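PDB 5IZ4: putative short-chain dehydrogenase/reductase from Burkholderia xenovorans, which probably works as a nucleotide-dependent oxidoreductase, perhaps a 3-oxoacyl-[acyl-carrier-protein] reductase, and holds ADP in this crystal. Local coordinates for residues A[29-34]-A[41-46]; A[114-119]-A[169-174]. All coordinates share one frame; numbering follows the deposited sequence.

In the fold
Both contacts are buried and apolar, but they occupy opposite sides of the chain's centre, about 29 Å apart between their centres. Interaction 1 belongs to the Rossmann core: it fastens helix 25-36 to strand 40-45 of the parallel sheet, and that strand leads into the ADP pocket at F46. Interaction 2 lies farther out and involves no strand. It sets the turn before helix 118-146 against the first turn of helix 171-191, next to a second subunit. Neighbouring side chains of helix and strand share the packing in interaction 1, whereas in interaction 2 one isoleucine supplies the whole of one side through a single methyl, with charged groups close by.

Interaction 1. Residues A[29-34]-A[41-46]; sequences ATALRF and VAIGNF. With ADP (adenosine-5'-diphosphate), chain B.
In the first beta-alpha-beta unit of the nucleotide-binding Rossmann fold, A31 and F34 of helix 25-36 lie against V41 and I43 of the strand that follows. V41 does most of the touching with one branch: its CG1 reaches within 3.6 Å of A31 O and 3.8 Å of F34 CB, spanning about one turn of the helix. This methyl stands anti to the carbonyl carbon (chi1 -67°), which turns it toward the helix. F34 meets the valine at the root of its side chain; its ring turns away from the strand to stand edge-to-face with W39 and W246, and T30 O lies at the ring edge. Farther along the strand, I43 brings CG1 to 4.3 Å from A31 CB, a looser touch. Helix and strand run nearly antiparallel (170°), their axes 8.9 Å apart, as expected where a helix returns the chain from strand 16-20 to its parallel neighbour 40-45. I19 of strand 16-20 touches both A31 and V41. The strand ends at the ligand. F46, just past it, spreads its ring beneath the adenine of ADP, the two planes almost parallel, with C5 of the base 3.6 Å above the ring centre. The closest pair is F46 CE1 and ADP C6, at 3.4 Å. Chi1 of -177° carries the ring away from the backbone N and under the base, while F46 CB stays 3.7 Å from O2' of the ribose. S24 OG and I26 N, in the loop before the helix and its first turn, are among the groups that hydrogen-bond to ADP.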
loop_
_atom_site.group_PDB
_atom_site.type_symbol
_atom_site.label_atom_id
_atom_site.label_comp_id
_atom_site.label_asym_id
_atom_site.label_seq_id
_atom_site.Cartn_x
_atom_site.Cartn_y
_atom_site.Cartn_z
ATOM N N ALA A 29 -0.378 12.055 -26.917
ATOM C CA ALA A 29 -0.007 13.228 -26.132
ATOM C C ALA A 29 1.435 13.140 -25.645
ATOM O O ALA A 29 2.118 14.166 -25.526
ATOM C CB ALA A 29 -0.955 13.378 -24.942
ATOM N N THR A 30 1.908 11.928 -25.351
ATOM C CA THR A 30 3.270 11.764 -24.848
ATOM C C THR A 30 4.297 11.962 -25.955
ATOM O O THR A 30 5.333 12.596 -25.736
ATOM C CB THR A 30 3.426 10.395 -24.185
ATOM O OG1 THR A 30 2.503 10.293 -23.090
ATOM C CG2 THR A 30 4.849 10.208 -23.650
ATOM N N ALA A 31 4.032 11.432 -27.152
ATOM C CA ALA A 31 4.916 11.724 -28.271
ATOM C C ALA A 31 5.058 13.230 -28.460
ATOM O O ALA A 31 6.169 13.745 -28.633
ATOM C CB ALA A 31 4.383 11.067 -29.548
ATOM N N LEU A 32 3.943 13.955 -28.396
ATOM C CA LEU A 32 3.988 15.399 -28.587
ATOM C C LEU A 32 4.817 16.079 -27.501
ATOM O O LEU A 32 5.630 16.966 -27.792
ATOM C CB LEU A 32 2.569 15.965 -28.613
ATOM C CG LEU A 32 2.457 17.459 -28.936
ATOM C CD1 LEU A 32 3.181 17.794 -30.239
ATOM C CD2 LEU A 32 0.998 17.892 -29.007
ATOM N N ARG A 33 4.637 15.667 -26.245
ATOM C CA ARG A 33 5.363 16.307 -25.148
ATOM C C ARG A 33 6.865 16.089 -25.275
ATOM O O ARG A 33 7.655 17.013 -25.034
ATOM C CB ARG A 33 4.864 15.781 -23.802
ATOM C CG ARG A 33 5.565 16.432 -22.610
ATOM C CD ARG A 33 5.315 17.927 -22.621
ATOM N NE ARG A 33 6.009 18.658 -21.558
ATOM C CZ ARG A 33 7.252 19.121 -21.662
ATOM N NH1 ARG A 33 7.957 18.898 -22.764
ATOM N NH2 ARG A 33 7.801 19.795 -20.659
ATOM N N PHE A 34 7.285 14.875 -25.645
ATOM C CA PHE A 34 8.709 14.652 -25.869
ATOM C C PHE A 34 9.198 15.445 -27.077
ATOM O O PHE A 34 10.308 15.989 -27.058
ATOM C CB PHE A 34 9.004 13.153 -26.014
ATOM C CG PHE A 34 9.196 12.448 -24.685
ATOM C CD1 PHE A 34 8.108 12.062 -23.926
ATOM C CD2 PHE A 34 10.469 12.194 -24.193
ATOM C CE1 PHE A 34 8.281 11.438 -22.696
ATOM C CE2 PHE A 34 10.656 11.561 -22.969
ATOM C CZ PHE A 34 9.562 11.181 -22.215
ATOM N N VAL A 41 11.338 11.261 -31.640
ATOM C CA VAL A 41 10.273 10.379 -31.178
ATOM C C VAL A 41 10.047 9.281 -32.204
ATOM O O VAL A 41 9.954 9.551 -33.411
ATOM C CB VAL A 41 8.976 11.153 -30.874
ATOM C CG1 VAL A 41 9.202 12.067 -29.675
ATOM C CG2 VAL A 41 8.527 11.974 -32.080
ATOM N N ALA A 42 10.021 8.036 -31.723
ATOM C CA ALA A 42 9.625 6.883 -32.524
ATOM C C ALA A 42 8.159 6.606 -32.206
ATOM O O ALA A 42 7.821 6.191 -31.090
ATOM C CB ALA A 42 10.511 5.676 -32.226
ATOM N N ILE A 43 7.294 6.869 -33.179
ATOM C CA ILE A 43 5.849 6.878 -32.983
ATOM C C ILE A 43 5.319 5.485 -33.294
ATOM O O ILE A 43 5.316 5.048 -34.450
ATOM C CB ILE A 43 5.195 7.954 -33.860
ATOM C CG1 ILE A 43 5.533 9.341 -33.297
ATOM C CG2 ILE A 43 3.684 7.784 -33.931
ATOM C CD1 ILE A 43 5.382 10.440 -34.316
ATOM N N GLY A 44 4.880 4.777 -32.260
ATOM C CA GLY A 44 4.405 3.424 -32.457
ATOM C C GLY A 44 2.956 3.362 -32.871
ATOM O O GLY A 44 2.059 3.661 -32.079
ATOM N N ASN A 45 2.727 2.992 -34.124
ATOM C CA ASN A 45 1.395 2.807 -34.669
ATOM C C ASN A 45 0.995 1.342 -34.550
ATOM O O ASN A 45 1.834 0.445 -34.657
ATOM C CB ASN A 45 1.356 3.236 -36.144
ATOM C CG ASN A 45 -0.002 3.039 -36.767
ATOM O OD1 ASN A 45 -0.975 3.654 -36.350
ATOM N ND2 ASN A 45 -0.075 2.184 -37.779
ATOM N N PHE A 46 -0.304 1.104 -34.345
ATOM C CA PHE A 46 -0.804 -0.271 -34.242
ATOM C C PHE A 46 -0.892 -0.928 -35.623
ATOM O O PHE A 46 -0.079 -1.796 -35.961
ATOM C CB PHE A 46 -2.158 -0.287 -33.520
ATOM C CG PHE A 46 -2.735 -1.674 -33.301
ATOM C CD1 PHE A 46 -1.929 -2.806 -33.350
ATOM C CD2 PHE A 46 -4.096 -1.840 -33.067
ATOM C CE1 PHE A 46 -2.474 -4.078 -33.161
ATOM C CE2 PHE A 46 -4.639 -3.102 -32.882
ATOM C CZ PHE A 46 -3.830 -4.220 -32.929
HETATM P PB ADP B . -5.445 5.732 -23.687
HETATM O O1B ADP B . -4.519 4.469 -23.559
HETATM O O2B ADP B . -4.816 6.987 -24.358
HETATM O O3B ADP B . -6.396 6.038 -22.487
HETATM P PA ADP B . -6.161 4.613 -26.426
HETATM O O1A ADP B . -7.045 3.292 -26.796
HETATM O O2A ADP B . -6.290 5.703 -27.536
HETATM O O3A ADP B . -6.548 5.001 -24.938
HETATM O "O5'" ADP B . -4.665 3.908 -26.498
HETATM C "C5'" ADP B . -4.486 2.514 -26.797
HETATM C "C4'" ADP B . -3.551 2.491 -28.009
HETATM O "O4'" ADP B . -2.889 1.169 -28.121
HETATM C "C3'" ADP B . -4.269 2.718 -29.363
HETATM O "O3'" ADP B . -3.466 3.424 -30.266
HETATM C "C2'" ADP B . -4.421 1.246 -29.839
HETATM O "O2'" ADP B . -4.569 1.294 -31.259
HETATM C "C1'" ADP B . -3.074 0.678 -29.433
HETATM N N9 ADP B . -3.089 -0.799 -29.426
HETATM C C8 ADP B . -4.139 -1.679 -29.116
HETATM N N7 ADP B . -3.752 -2.927 -29.238
HETATM C C5 ADP B . -2.431 -2.878 -29.637
HETATM C C6 ADP B . -1.508 -3.868 -29.924
HETATM N N6 ADP B . -1.854 -5.175 -29.831
HETATM N N1 ADP B . -0.271 -3.515 -30.295
HETATM C C2 ADP B . 0.036 -2.210 -30.388
HETATM N N3 ADP B . -0.783 -1.206 -30.138
HETATM C C4 ADP B . -2.017 -1.566 -29.757
#

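Interaction 2. Residues A[114-119]-A[169-174]; sequences DQIDDF and SSIAYA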
loop_
_atom_site.group_PDB
_atom_site.type_symbol
_atom_site.label_atom_id
_atom_site.label_comp_id
_atom_site.label_asym_id
_atom_site.label_seq_id
_atom_site.Cartn_x
_atom_site.Cartn_y
_atom_site.Cartn_z
ATOM N N ASP A 114 -21.189 -14.001 -16.372
ATOM C CA ASP A 114 -21.592 -14.775 -17.533
ATOM C C ASP A 114 -21.232 -14.115 -18.855
ATOM O O ASP A 114 -21.540 -14.677 -19.909
ATOM C CB ASP A 114 -23.114 -15.000 -17.481
ATOM C CG ASP A 114 -23.925 -13.682 -17.483
ATOM O OD1 ASP A 114 -23.523 -12.681 -16.835
ATOM O OD2 ASP A 114 -24.991 -13.651 -18.131
ATOM N N GLN A 115 -20.669 -12.908 -18.834
ATOM C CA GLN A 115 -20.414 -12.147 -20.050
ATOM C C GLN A 115 -18.933 -11.876 -20.277
ATOM O O GLN A 115 -18.584 -11.049 -21.124
ATOM C CB GLN A 115 -21.213 -10.843 -20.022
ATOM C CG GLN A 115 -22.704 -11.118 -19.862
ATOM C CD GLN A 115 -23.581 -9.920 -20.164
ATOM O OE1 GLN A 115 -23.184 -8.776 -19.962
ATOM N NE2 GLN A 115 -24.787 -10.184 -20.656
ATOM N N ILE A 116 -18.056 -12.560 -19.557
ATOM C CA ILE A 116 -16.627 -12.521 -19.824
ATOM C C ILE A 116 -16.140 -13.964 -19.880
ATOM O O ILE A 116 -16.773 -14.866 -19.319
ATOM C CB ILE A 116 -15.882 -11.684 -18.756
ATOM C CG1 ILE A 116 -14.482 -11.295 -19.246
ATOM C CG2 ILE A 116 -15.820 -12.428 -17.423
ATOM C CD1 ILE A 116 -13.819 -10.202 -18.408
ATOM N N ASP A 117 -15.047 -14.202 -20.608
ATOM C CA ASP A 117 -14.518 -15.563 -20.715
ATOM C C ASP A 117 -12.998 -15.539 -20.750
ATOM O O ASP A 117 -12.371 -14.477 -20.800
ATOM C CB ASP A 117 -15.066 -16.303 -21.945
ATOM C CG ASP A 117 -14.829 -15.554 -23.236
ATOM O OD1 ASP A 117 -14.135 -14.515 -23.230
ATOM O OD2 ASP A 117 -15.341 -16.014 -24.270
ATOM N N ASP A 118 -12.407 -16.740 -20.741
ATOM C CA ASP A 118 -10.952 -16.843 -20.764
ATOM C C ASP A 118 -10.364 -16.168 -21.999
ATOM O O ASP A 118 -9.298 -15.545 -21.918
ATOM C CB ASP A 118 -10.506 -18.311 -20.666
ATOM C CG ASP A 118 -11.130 -19.235 -21.726
ATOM O OD1 ASP A 118 -12.110 -18.872 -22.412
ATOM O OD2 ASP A 118 -10.628 -20.377 -21.850
ATOM N N PHE A 119 -11.063 -16.250 -23.141
ATOM C CA PHE A 119 -10.600 -15.576 -24.352
ATOM C C PHE A 119 -10.309 -14.104 -24.101
ATOM O O PHE A 119 -9.287 -13.576 -24.556
ATOM C CB PHE A 119 -11.637 -15.705 -25.470
ATOM C CG PHE A 119 -11.718 -17.088 -26.056
ATOM C CD1 PHE A 119 -10.734 -17.544 -26.915
ATOM C CD2 PHE A 119 -12.761 -17.936 -25.721
ATOM C CE1 PHE A 119 -10.796 -18.824 -27.457
ATOM C CE2 PHE A 119 -12.835 -19.220 -26.266
ATOM C CZ PHE A 119 -11.847 -19.660 -27.133
ATOM N N SER A 169 -12.818 -0.836 -16.651
ATOM C CA SER A 169 -13.706 -1.235 -17.744
ATOM C C SER A 169 -14.133 -2.702 -17.644
ATOM O O SER A 169 -15.262 -3.048 -18.008
ATOM C CB SER A 169 -13.023 -0.950 -19.080
ATOM O OG SER A 169 -11.694 -1.440 -19.073
ATOM N N SER A 170 -13.258 -3.576 -17.147
ATOM C CA SER A 170 -13.625 -4.974 -16.950
ATOM C C SER A 170 -12.694 -5.587 -15.921
ATOM O O SER A 170 -11.617 -5.058 -15.640
ATOM C CB SER A 170 -13.542 -5.787 -18.245
ATOM O OG SER A 170 -12.193 -6.157 -18.526
ATOM N N ILE A 171 -13.113 -6.730 -15.378
ATOM C CA ILE A 171 -12.258 -7.413 -14.415
ATOM C C ILE A 171 -11.010 -7.968 -15.102
ATOM O O ILE A 171 -9.945 -8.071 -14.476
ATOM C CB ILE A 171 -13.062 -8.504 -13.677
ATOM C CG1 ILE A 171 -12.313 -8.958 -12.416
ATOM C CG2 ILE A 171 -13.381 -9.691 -14.597
ATOM C CD1 ILE A 171 -13.035 -10.048 -11.634
ATOM N N ALA A 172 -11.106 -8.325 -16.393
ATOM C CA ALA A 172 -9.914 -8.758 -17.122
ATOM C C ALA A 172 -8.938 -7.605 -17.308
ATOM O O ALA A 172 -7.715 -7.791 -17.236
ATOM C CB ALA A 172 -10.306 -9.356 -18.482
ATOM N N TYR A 173 -9.460 -6.404 -17.552
ATOM C CA TYR A 173 -8.602 -5.229 -17.655
ATOM C C TYR A 173 -7.944 -4.927 -16.315
ATOM O O TYR A 173 -6.728 -4.708 -16.233
ATOM C CB TYR A 173 -9.434 -4.037 -18.139
ATOM C CG TYR A 173 -8.681 -2.739 -18.262
ATOM C CD1 TYR A 173 -7.958 -2.435 -19.410
ATOM C CD2 TYR A 173 -8.704 -1.803 -17.234
ATOM C CE1 TYR A 173 -7.280 -1.230 -19.534
ATOM C CE2 TYR A 173 -8.027 -0.598 -17.344
ATOM C CZ TYR A 173 -7.315 -0.320 -18.497
ATOM O OH TYR A 173 -6.639 0.875 -18.614
ATOM N N ALA A 174 -8.729 -4.943 -15.243
ATOM C CA ALA A 174 -8.169 -4.645 -13.927
ATOM C C ALA A 174 -7.066 -5.639 -13.575
ATOM O O ALA A 174 -5.989 -5.249 -13.109
ATOM C CB ALA A 174 -9.273 -4.665 -12.875
#
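I116 makes its whole side of the contact through one methyl, CD1, which presses on the opening turn of helix 171-191. I116 CD1 lies 3.6 Å from A172 CB and 3.9 Å from I171 CG2, so the methyl spans two successive helical residues. An extended side chain, with chi1 at -163° and chi2 at 166°, carries CD1 across from the turn. F121 of helix 118-146 touches I116, I171 and A172 alike, closing in the tight part. The rest of 114-119 is looser, with D114, Q115 and F119 exposed. A second subunit borders the contact: D118 forms a salt bridge to its R126, and I116 O accepts a hydrogen bond from its R137. Each helix start has its own N-cap residue, S170 and D117. S170 OG accepts from Y173 N at 2.9 Å, and D117 OD1 takes the N-H of E120. Y173 opens the sequence YAASK, which fits the YxxxK signature of short-chain dehydrogenases, and its ring leads away from 114-119, with S169 OG over one face. With no hydrogen bond between the segments, their fit rests on the shape of apolar surfaces, while S170 OG and D117 OD1 are engaged in capping and D118 OD2 and I116 O by the second subunit.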